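Local coordinates for beta-ketoacyl synthase (Pseudomonas aeruginosa, PDB 4CW4) that catalyses the first condensation of fatty acid synthesis, joining acetyl-CoA to malonyl-acyl carrier protein to give beta-acetoacetyl-acyl carrier protein, at the interface of chains A and B. Sequence-based numbering; all coordinates share one arbitrary frame. Chains: chain A/B, Beta-ketoacyl synthase.

Contact 1: the interface of chains A and B. Residues chain A 397-398, 407-408, 411; chain B 276, 605, 607, 610.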
ATOM      1  N   ASP A 397      -0.476   6.874  17.057  1.00 11.23           N
ATOM      2  CA  ASP A 397      -0.564   6.614  18.489  1.00 11.79           C
ATOM      3  C   ASP A 397       0.568   7.244  19.301  1.00 12.31           C
ATOM      4  O   ASP A 397       0.591   7.108  20.511  1.00 14.39           O
ATOM      5  CB  ASP A 397      -0.511   5.102  18.733  1.00 12.57           C
ATOM      6  CG  ASP A 397      -1.811   4.395  18.420  1.00 13.19           C
ATOM      7  OD1 ASP A 397      -2.886   5.041  18.327  1.00 14.14           O
ATOM      8  OD2 ASP A 397      -1.750   3.147  18.284  1.00 14.03           O
ATOM      9  N   GLY A 398       1.518   7.901  18.647  1.00 12.16           N
ATOM     10  CA  GLY A 398       2.707   8.366  19.329  1.00 12.64           C
ATOM     11  C   GLY A 398       3.668   7.208  19.541  1.00 13.04           C
ATOM     12  O   GLY A 398       3.611   6.188  18.824  1.00 12.75           O
ATOM     13  N   GLY A 407      -3.611   2.068  20.851  1.00 27.72           N
ATOM     14  CA  GLY A 407      -3.042   3.297  21.354  1.00 26.29           C
ATOM     15  C   GLY A 407      -3.955   4.500  21.271  1.00 24.86           C
ATOM     16  O   GLY A 407      -5.117   4.409  20.870  1.00 27.37           O
ATOM     17  N   PRO A 408      -3.422   5.655  21.645  1.00 21.95           N
ATOM     18  CA  PRO A 408      -4.299   6.797  21.904  1.00 22.51           C
ATOM     19  C   PRO A 408      -4.800   7.574  20.694  1.00 19.48           C
ATOM     20  O   PRO A 408      -5.630   8.449  20.903  1.00 19.75           O
ATOM     21  CB  PRO A 408      -3.447   7.713  22.775  1.00 24.45           C
ATOM     22  CG  PRO A 408      -2.094   7.222  22.715  1.00 22.68           C
ATOM     23  CD  PRO A 408      -2.100   5.812  22.267  1.00 21.11           C
ATOM     24  N   TYR A 411      -8.566   8.387  20.119  1.00 11.00           N
ATOM     25  CA  TYR A 411      -9.211   9.468  20.871  1.00 11.19           C
ATOM     26  C   TYR A 411      -9.338  10.702  19.992  1.00 11.35           C
ATOM     27  O   TYR A 411     -10.361  11.369  19.959  1.00 13.01           O
ATOM     28  CB  TYR A 411      -8.434   9.817  22.144  1.00 13.17           C
ATOM     29  CG  TYR A 411      -8.645   8.857  23.293  1.00 13.90           C
ATOM     30  CD1 TYR A 411      -7.845   7.726  23.427  1.00 14.12           C
ATOM     31  CD2 TYR A 411      -9.636   9.080  24.247  1.00 15.39           C
ATOM     32  CE1 TYR A 411      -8.029   6.839  24.470  1.00 16.28           C
ATOM     33  CE2 TYR A 411      -9.825   8.194  25.300  1.00 16.83           C
ATOM     34  CZ  TYR A 411      -9.016   7.069  25.395  1.00 17.81           C
ATOM     35  OH  TYR A 411      -9.163   6.166  26.422  1.00 19.76           O
TER
ATOM     36  N   VAL B 276       1.413  11.608  16.927  1.00 12.19           N
ATOM     37  CA  VAL B 276      -0.023  11.302  16.910  1.00 12.63           C
ATOM     38  C   VAL B 276      -0.726  11.961  15.718  1.00 11.45           C
ATOM     39  O   VAL B 276      -1.936  12.191  15.750  1.00 13.08           O
ATOM     40  CB  VAL B 276      -0.730  11.721  18.224  1.00 12.25           C
ATOM     41  CG1 VAL B 276      -0.164  10.927  19.380  1.00 14.41           C
ATOM     42  CG2 VAL B 276      -0.628  13.250  18.474  1.00 11.94           C
ATOM     43  N   ILE B 605       2.202   7.664  25.762  1.00 19.75           N
ATOM     44  CA  ILE B 605       1.142   8.529  26.253  1.00 19.36           C
ATOM     45  C   ILE B 605       0.238   7.763  27.222  1.00 20.75           C
ATOM     46  O   ILE B 605      -0.230   6.672  26.912  1.00 21.57           O
ATOM     47  CB  ILE B 605       0.294   9.061  25.093  1.00 18.19           C
ATOM     48  CG1 ILE B 605       1.097  10.093  24.285  1.00 19.44           C
ATOM     49  CG2 ILE B 605      -0.998   9.680  25.621  1.00 17.68           C
ATOM     50  CD1 ILE B 605       0.538  10.361  22.909  1.00 20.21           C
ATOM     51  N   GLU B 607      -3.111   7.300  28.226  1.00 22.02           N
ATOM     52  CA  GLU B 607      -4.364   7.624  27.549  1.00 23.91           C
ATOM     53  C   GLU B 607      -5.403   8.185  28.517  1.00 24.27           C
ATOM     54  O   GLU B 607      -6.266   8.969  28.125  1.00 23.44           O
ATOM     55  CB  GLU B 607      -4.870   6.393  26.790  1.00 25.95           C
ATOM     56  CG  GLU B 607      -3.749   5.830  25.872  1.00 28.99           C
ATOM     57  CD  GLU B 607      -4.105   4.592  25.057  1.00 31.53           C
ATOM     58  OE1 GLU B 607      -5.067   4.630  24.265  1.00 32.61           O
ATOM     59  OE2 GLU B 607      -3.358   3.600  25.164  1.00 32.08           O
ATOM     60  N   ILE B 610      -5.376  11.983  28.536  1.00 21.41           N
ATOM     61  CA  ILE B 610      -5.875  12.725  27.394  1.00 20.04           C
ATOM     62  C   ILE B 610      -7.132  13.435  27.878  1.00 20.26           C
ATOM     63  O   ILE B 610      -7.969  12.833  28.560  1.00 22.84           O
ATOM     64  CB  ILE B 610      -6.179  11.804  26.187  1.00 19.55           C
ATOM     65  CG1 ILE B 610      -4.879  11.182  25.666  1.00 19.89           C
ATOM     66  CG2 ILE B 610      -6.866  12.585  25.075  1.00 20.42           C
ATOM     67  CD1 ILE B 610      -5.058  10.087  24.628  1.00 20.84           C
TER
HETATM   68  O   HOH W   1       2.124   7.074  22.811  1.00 17.20           O
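A:Pro408 packs against B:Ile605, B:Glu607 and B:Ile610 of the other subunit and hides the largest surface of the residues here. Its CB meets the terminal methyl CD1 of B:Ile610 at 3.4 Å, a tight fit, while its CG lies 3.8 Å from CB of B:Ile605. The compact, rigid proline ring suits a place immediately before helix 409-425, where its lack of an N-H costs no helical hydrogen bond. The aliphatic part of B:Glu607 crosses this ring at about a right angle, with CG 3.6 Å from CB of A:Pro408. Beyond CG the glutamate chain is extended (chi2 180°), which lays OE1 against the carbonyl carbon of A:Gly407 and the N of A:Pro408. The methyl CD1 of B:Ile610 also reaches the ring of A:Tyr411, in the first turn of helix 409-425. On the far side of the patch, CG1 of B:Val276 rests on the A:Asp397-A:Gly398 backbone, 3.5 Å from N of A:Gly398.

Among the polar groups, OE1 of B:Glu607 sits in plane at the edge of the A:Tyr411 ring, 3.7 Å from CE1, with carboxylate and ring planes 81° apart. A water bridges two backbones: the N-H of B:Ile605 points almost straight at it (168° at H), and it lies 2.8 Å from the carbonyl O of A:Asp397.

This patch helps hold the homodimer together by fitting residues 605-610 and B:Val276 of one subunit against the loops and helix start of the other.

Contact 2: the interface of chains A and B. Residues chain A 238, 241, 256, 260; chain B 229-230, 325, 540.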
ATOM      1  N   PHE A 238       1.220 -13.272  -4.860  1.00 11.20           N
ATOM      2  CA  PHE A 238       2.453 -13.396  -4.080  1.00 12.01           C
ATOM      3  C   PHE A 238       2.583 -14.762  -3.389  1.00 12.24           C
ATOM      4  O   PHE A 238       3.678 -15.125  -2.956  1.00 13.40           O
ATOM      5  CB  PHE A 238       2.602 -12.295  -3.027  1.00 11.96           C
ATOM      6  CG  PHE A 238       3.114 -10.965  -3.547  1.00 13.56           C
ATOM      7  CD1 PHE A 238       3.272 -10.711  -4.903  1.00 14.10           C
ATOM      8  CD2 PHE A 238       3.440  -9.963  -2.651  1.00 15.82           C
ATOM      9  CE1 PHE A 238       3.738  -9.477  -5.363  1.00 14.58           C
ATOM     10  CE2 PHE A 238       3.909  -8.727  -3.107  1.00 16.66           C
ATOM     11  CZ  PHE A 238       4.057  -8.487  -4.463  1.00 16.79           C
ATOM     12  N   LEU A 241       4.549 -16.415  -5.953  1.00 10.68           N
ATOM     13  CA  LEU A 241       5.869 -15.796  -5.943  1.00 11.75           C
ATOM     14  C   LEU A 241       6.729 -16.362  -4.831  1.00 11.81           C
ATOM     15  O   LEU A 241       7.900 -16.694  -5.048  1.00 12.78           O
ATOM     16  CB  LEU A 241       5.750 -14.283  -5.753  1.00 11.15           C
ATOM     17  CG  LEU A 241       7.053 -13.465  -5.644  1.00 13.99           C
ATOM     18  CD1 LEU A 241       7.799 -13.496  -6.955  1.00 15.73           C
ATOM     19  CD2 LEU A 241       6.767 -12.022  -5.228  1.00 15.29           C
ATOM     20  N   LEU A 256       4.118 -12.112  -9.680  1.00 12.75           N
ATOM     21  CA  LEU A 256       4.623 -10.886  -9.078  1.00 12.33           C
ATOM     22  C   LEU A 256       3.701  -9.685  -9.412  1.00 13.50           C
ATOM     23  O   LEU A 256       3.183  -9.055  -8.493  1.00 12.90           O
ATOM     24  CB  LEU A 256       6.099 -10.625  -9.452  1.00 13.23           C
ATOM     25  CG  LEU A 256       6.719  -9.383  -8.780  1.00 16.71           C
ATOM     26  CD1 LEU A 256       8.213  -9.531  -8.434  1.00 17.58           C
ATOM     27  CD2 LEU A 256       6.568  -8.208  -9.694  1.00 20.46           C
ATOM     28  N   PHE A 260       0.774  -7.365  -6.387  1.00 11.29           N
ATOM     29  CA  PHE A 260       0.949  -6.042  -5.786  1.00 12.34           C
ATOM     30  C   PHE A 260      -0.340  -5.525  -5.162  1.00 10.58           C
ATOM     31  O   PHE A 260      -1.434  -5.663  -5.732  1.00 10.61           O
ATOM     32  CB  PHE A 260       1.398  -5.013  -6.814  1.00 13.76           C
ATOM     33  CG  PHE A 260       2.815  -5.172  -7.240  1.00 16.43           C
ATOM     34  CD1 PHE A 260       3.848  -5.020  -6.329  1.00 18.57           C
ATOM     35  CD2 PHE A 260       3.132  -5.509  -8.529  1.00 20.31           C
ATOM     36  CE1 PHE A 260       5.148  -5.177  -6.704  1.00 20.18           C
ATOM     37  CE2 PHE A 260       4.446  -5.665  -8.896  1.00 21.29           C
ATOM     38  CZ  PHE A 260       5.447  -5.491  -7.981  1.00 20.84           C
TER
ATOM     39  N   ILE B 229       6.471  -1.180  -1.964  1.00 10.52           N
ATOM     40  CA  ILE B 229       5.517  -1.830  -2.864  1.00 10.31           C
ATOM     41  C   ILE B 229       5.463  -3.342  -2.745  1.00 11.80           C
ATOM     42  O   ILE B 229       4.442  -3.928  -3.075  1.00 12.56           O
ATOM     43  CB  ILE B 229       5.660  -1.456  -4.365  1.00 10.99           C
ATOM     44  CG1 ILE B 229       6.955  -1.986  -4.996  1.00 12.26           C
ATOM     45  CG2 ILE B 229       5.505   0.048  -4.545  1.00 12.63           C
ATOM     46  CD1 ILE B 229       6.999  -1.736  -6.526  1.00 12.58           C
ATOM     47  N   MET B 230       6.544  -3.986  -2.301  0.64 11.69           N
ATOM     48  CA  MET B 230       6.552  -5.455  -2.231  0.64 12.72           C
ATOM     49  C   MET B 230       5.940  -6.041  -0.964  0.64 12.15           C
ATOM     50  O   MET B 230       5.603  -7.225  -0.952  0.64 11.81           O
ATOM     51  CB  MET B 230       7.971  -6.017  -2.356  0.64 15.82           C
ATOM     52  CG  MET B 230       8.747  -5.607  -3.602  0.64 18.06           C
ATOM     53  SD  MET B 230       7.977  -6.079  -5.163  0.64 20.22           S
ATOM     54  CE  MET B 230       7.871  -7.827  -4.923  0.64 20.07           C
ATOM     55  N   TYR B 325      10.544 -10.786 -11.099  1.00 11.46           N
ATOM     56  CA  TYR B 325      10.754  -9.809 -12.157  1.00 11.92           C
ATOM     57  C   TYR B 325      11.373 -10.415 -13.420  1.00 12.29           C
ATOM     58  O   TYR B 325      11.010 -10.043 -14.529  1.00 13.87           O
ATOM     59  CB  TYR B 325      11.576  -8.625 -11.664  1.00 12.95           C
ATOM     60  CG  TYR B 325      10.810  -7.645 -10.804  1.00 15.20           C
ATOM     61  CD1 TYR B 325       9.862  -6.804 -11.354  1.00 15.67           C
ATOM     62  CD2 TYR B 325      11.045  -7.559  -9.447  1.00 16.34           C
ATOM     63  CE1 TYR B 325       9.165  -5.893 -10.571  1.00 16.07           C
ATOM     64  CE2 TYR B 325      10.369  -6.644  -8.655  1.00 16.93           C
ATOM     65  CZ  TYR B 325       9.418  -5.825  -9.222  1.00 17.04           C
ATOM     66  OH  TYR B 325       8.720  -4.930  -8.450  1.00 19.06           O
ATOM     67  N   PHE B 540       4.421  -0.426 -13.531  1.00 25.40           N
ATOM     68  CA  PHE B 540       3.344  -1.391 -13.768  1.00 24.69           C
ATOM     69  C   PHE B 540       2.017  -0.889 -13.278  1.00 23.15           C
ATOM     70  O   PHE B 540       1.947  -0.085 -12.346  1.00 22.37           O
ATOM     71  CB  PHE B 540       3.578  -2.720 -13.009  1.00 24.40           C
ATOM     72  CG  PHE B 540       4.865  -3.420 -13.332  1.00 30.79           C
ATOM     73  CD1 PHE B 540       5.705  -2.975 -14.348  1.00 28.47           C
ATOM     74  CD2 PHE B 540       5.236  -4.540 -12.601  1.00 28.88           C
ATOM     75  CE1 PHE B 540       6.890  -3.639 -14.631  1.00 47.37           C
ATOM     76  CE2 PHE B 540       6.418  -5.210 -12.876  1.00 25.82           C
ATOM     77  CZ  PHE B 540       7.244  -4.760 -13.897  1.00 32.05           C
TER
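The ring of B:Tyr325 receives A:Leu256 on one face: the methyl CD1 stands 3.7 Å from the ring centroid, displaced toward the rim, in a CH-pi contact. The second methyl, CD2, lies 3.6 Å from CE1 of the same tyrosine, and both methyls lie over the same face. With CG anti to the backbone N (chi1 -177°), A:Leu256 extends from helix 255-259 toward helix 319-327 of the partner. A branched aliphatic chain suits this role because its two methyls can spread over an aromatic surface.

A:Phe260 has the backbone carbonyl O of B:Ile229 at its edge, in the ring plane, 3.5 Å from CD1. Such an edge, weakly positive at its C-H groups, probably suits a carbonyl oxygen. Farther round the ring, CZ comes near OH of B:Tyr325, and CE2 is 4.0 Å from CD2 of B:Phe540. The B:Ile229 side chain adds its terminal methyl, CD1, near CE1 of A:Phe260.

The ring of A:Phe238 carries CD2 of A:Leu241 from its own helix, 238-243, on one face; this contact within the subunit probably helps steady the ring as it meets B:Met230.

Together they form an apolar patch of the homodimer interface. B:Phe540 lies in the Gly-Phe-Gly-Gly motif of ketosynthases and corresponds to their gatekeeper phenylalanine, so the patch may border the acyl pocket.

B:Met230 joins these groups because its flexible thioether can fit between differently shaped neighbours. Bends at chi2 (-59°) and chi3 (-58°) fold the chain, with CE placed 3.9 Å from both CZ of A:Phe238 and CD1 of A:Leu256. SD comes to the edge of the A:Phe260 ring, slightly off its plane, 3.3 Å from CE1.

The centres of contact 1 and contact 2 are about 34 Å apart, and they share no residue or helix. They are separate parts of one two-fold symmetric dimer interface, so each recurs with the chains exchanged. Contact 1 uses helix 409-425 and the 3-10 helix 607-609, whereas contact 2 uses helices 238-243, 255-259 and 319-327. Their centres lie about 17 Å and 21 Å, respectively, from the active-site cysteine A:Cys286. Widely spaced contacts of this kind would help fix the relative orientation of the subunits and may support the framework around the catalytic centres.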